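Local coordinates for protein alternansucrase (PDB 6HVG) that belongs to glycoside hydrolase family 70 and carries choline-binding-type repeats beside its large catalytic domain, at residues A[267-272]-A[276-281]. Sequence-based numbering, arbitrary orientation.
Sequences GGFQDV and RIYFAP
Phe269 and Tyr278 meet on one face of an antiparallel beta hairpin, strands 268-270 and 277-279, inside a choline-binding-type repeat. The pair is T-shaped. Tyr278 presents its CD2 edge to a face of the Phe269 ring, with centroids 4.8 Å apart. The ring planes stand at 75°. Tyr278 CB lies over the same ring, 4.0 Å from its centroid, and adds a CH-pi contact. Tyr278 CG is anti to the backbone N (chi1 -169°), which carries the ring back along Gly268. The backbone N of Gly268 sits over one face of that ring, and the hydroxyl end packs against Gly267 C and CA.

Arg276 is extended from CG to NE, and this brings its guanidinium beside Phe269. The guanidinium lies nearly parallel to the Phe269 ring, planes 10° apart, but it is Phe269 CB that covers one guanidinium face, 3.5 Å from Arg276 NH2. At the guanidinium edge Asp271 forms a salt bridge, with OD2 2.7 Å from Arg276 NH1. Glu291 of the neighbouring strand 286-293 forms a salt bridge with Arg276 NE, so two carboxylates probably share the positive charge and limit rotation of the group.

The other face of the hairpin carries Gln270, Ile277 and Phe279. The edge of the Phe279 ring meets Gln270 CB, and Tyr257 also touches both of these side chains. From the same strand, Ile277 CG2 lies over the rim of one face of the Phe279 ring.

At the far end Gly267 and Gly268 both face Phe279 in a G1 beta bulge. Gly267 has a positive phi, a shape that favours glycine. Phe279 O accepts from Gly268 N and, weakly, from Gly267 N. In return, Phe279 N donates to Gly268 O at 3.0 Å.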
loop_
_atom_site.group_PDB
_atom_site.type_symbol
_atom_site.label_atom_id
_atom_site.label_comp_id
_atom_site.label_asym_id
_atom_site.label_seq_id
_atom_site.Cartn_x
_atom_site.Cartn_y
_atom_site.Cartn_z
ATOM N N GLY A 267 29.327 22.567 -20.218
ATOM C CA GLY A 267 28.454 22.561 -21.383
ATOM C C GLY A 267 28.893 23.577 -22.408
ATOM O O GLY A 267 28.098 24.405 -22.844
ATOM N N GLY A 268 30.164 23.515 -22.791
ATOM C CA GLY A 268 30.660 24.351 -23.879
ATOM C C GLY A 268 32.083 24.077 -24.338
ATOM O O GLY A 268 32.886 23.494 -23.619
ATOM N N PHE A 269 32.391 24.514 -25.550
ATOM C CA PHE A 269 33.756 24.469 -26.071
ATOM C C PHE A 269 34.590 25.601 -25.482
ATOM O O PHE A 269 34.066 26.555 -24.909
ATOM C CB PHE A 269 33.782 24.604 -27.592
ATOM C CG PHE A 269 33.394 23.350 -28.325
ATOM C CD1 PHE A 269 32.109 23.191 -28.840
ATOM C CD2 PHE A 269 34.328 22.349 -28.526
ATOM C CE1 PHE A 269 31.766 22.048 -29.530
ATOM C CE2 PHE A 269 33.994 21.201 -29.214
ATOM C CZ PHE A 269 32.705 21.047 -29.707
ATOM N N GLN A 270 35.899 25.489 -25.655
ATOM C CA GLN A 270 36.828 26.388 -25.004
ATOM C C GLN A 270 38.193 26.250 -25.635
ATOM O O GLN A 270 38.749 25.156 -25.651
ATOM C CB GLN A 270 36.890 26.006 -23.531
ATOM C CG GLN A 270 37.879 26.800 -22.700
ATOM C CD GLN A 270 37.624 28.278 -22.734
ATOM O OE1 GLN A 270 38.535 29.045 -22.988
ATOM N NE2 GLN A 270 36.375 28.688 -22.476
ATOM N N ASP A 271 38.735 27.357 -26.137
ATOM C CA ASP A 271 40.018 27.339 -26.832
ATOM C C ASP A 271 41.149 27.558 -25.843
ATOM O O ASP A 271 41.554 28.684 -25.578
ATOM C CB ASP A 271 40.066 28.391 -27.940
ATOM C CG ASP A 271 38.959 28.222 -28.940
ATOM O OD1 ASP A 271 39.192 27.624 -30.016
ATOM O OD2 ASP A 271 37.836 28.669 -28.628
ATOM N N VAL A 272 41.643 26.461 -25.280
ATOM C CA VAL A 272 42.745 26.489 -24.328
ATOM C C VAL A 272 43.893 25.798 -24.996
ATOM O O VAL A 272 43.713 24.739 -25.565
ATOM C CB VAL A 272 42.423 25.694 -23.053
ATOM C CG1 VAL A 272 43.435 26.004 -21.953
ATOM C CG2 VAL A 272 41.001 25.984 -22.618
ATOM N N ARG A 276 40.986 22.940 -28.950
ATOM C CA ARG A 276 39.595 23.277 -28.641
ATOM C C ARG A 276 38.877 22.105 -27.977
ATOM O O ARG A 276 38.720 21.081 -28.605
ATOM C CB ARG A 276 38.891 23.613 -29.950
ATOM C CG ARG A 276 37.431 24.029 -29.812
ATOM C CD ARG A 276 36.979 24.725 -31.081
ATOM N NE ARG A 276 35.593 25.179 -31.008
ATOM C CZ ARG A 276 35.185 26.288 -30.408
ATOM N NH1 ARG A 276 36.045 27.090 -29.789
ATOM N NH2 ARG A 276 33.896 26.593 -30.424
ATOM N N ILE A 277 38.477 22.241 -26.714
ATOM C CA ILE A 277 37.933 21.121 -25.962
ATOM C C ILE A 277 36.519 21.387 -25.478
ATOM O O ILE A 277 36.230 22.461 -24.967
ATOM C CB ILE A 277 38.770 20.891 -24.684
ATOM C CG1 ILE A 277 40.240 20.653 -25.018
ATOM C CG2 ILE A 277 38.247 19.710 -23.866
ATOM C CD1 ILE A 277 41.183 20.854 -23.849
ATOM N N TYR A 278 35.661 20.388 -25.559
ATOM C CA TYR A 278 34.316 20.533 -25.054
ATOM C C TYR A 278 34.304 19.990 -23.642
ATOM O O TYR A 278 34.945 18.969 -23.350
ATOM C CB TYR A 278 33.317 19.775 -25.915
ATOM C CG TYR A 278 31.888 20.102 -25.588
ATOM C CD1 TYR A 278 31.158 19.373 -24.638
ATOM C CD2 TYR A 278 31.262 21.153 -26.222
ATOM C CE1 TYR A 278 29.832 19.696 -24.356
ATOM C CE2 TYR A 278 29.947 21.488 -25.944
ATOM C CZ TYR A 278 29.238 20.751 -25.026
ATOM O OH TYR A 278 27.942 21.083 -24.777
ATOM N N PHE A 279 33.575 20.673 -22.767
ATOM C CA PHE A 279 33.450 20.245 -21.388
ATOM C C PHE A 279 32.010 19.937 -21.068
ATOM O O PHE A 279 31.115 20.690 -21.455
ATOM C CB PHE A 279 33.980 21.320 -20.453
ATOM C CG PHE A 279 35.439 21.587 -20.634
ATOM C CD1 PHE A 279 36.360 20.864 -19.917
ATOM C CD2 PHE A 279 35.889 22.536 -21.546
ATOM C CE1 PHE A 279 37.707 21.076 -20.092
ATOM C CE2 PHE A 279 37.243 22.763 -21.724
ATOM C CZ PHE A 279 38.157 22.022 -20.997
ATOM N N ALA A 280 31.788 18.842 -20.348
ATOM C CA ALA A 280 30.444 18.317 -20.121
ATOM C C ALA A 280 29.523 19.222 -19.278
ATOM O O ALA A 280 29.999 19.995 -18.448
ATOM C CB ALA A 280 30.542 16.952 -19.478
ATOM N N PRO A 281 28.198 19.132 -19.509
ATOM C CA PRO A 281 27.220 20.005 -18.875
ATOM C C PRO A 281 27.155 20.006 -17.365
ATOM O O PRO A 281 26.919 21.075 -16.771
ATOM C CB PRO A 281 25.891 19.479 -19.412
ATOM C CG PRO A 281 26.220 19.021 -20.775
ATOM C CD PRO A 281 27.631 18.505 -20.719
#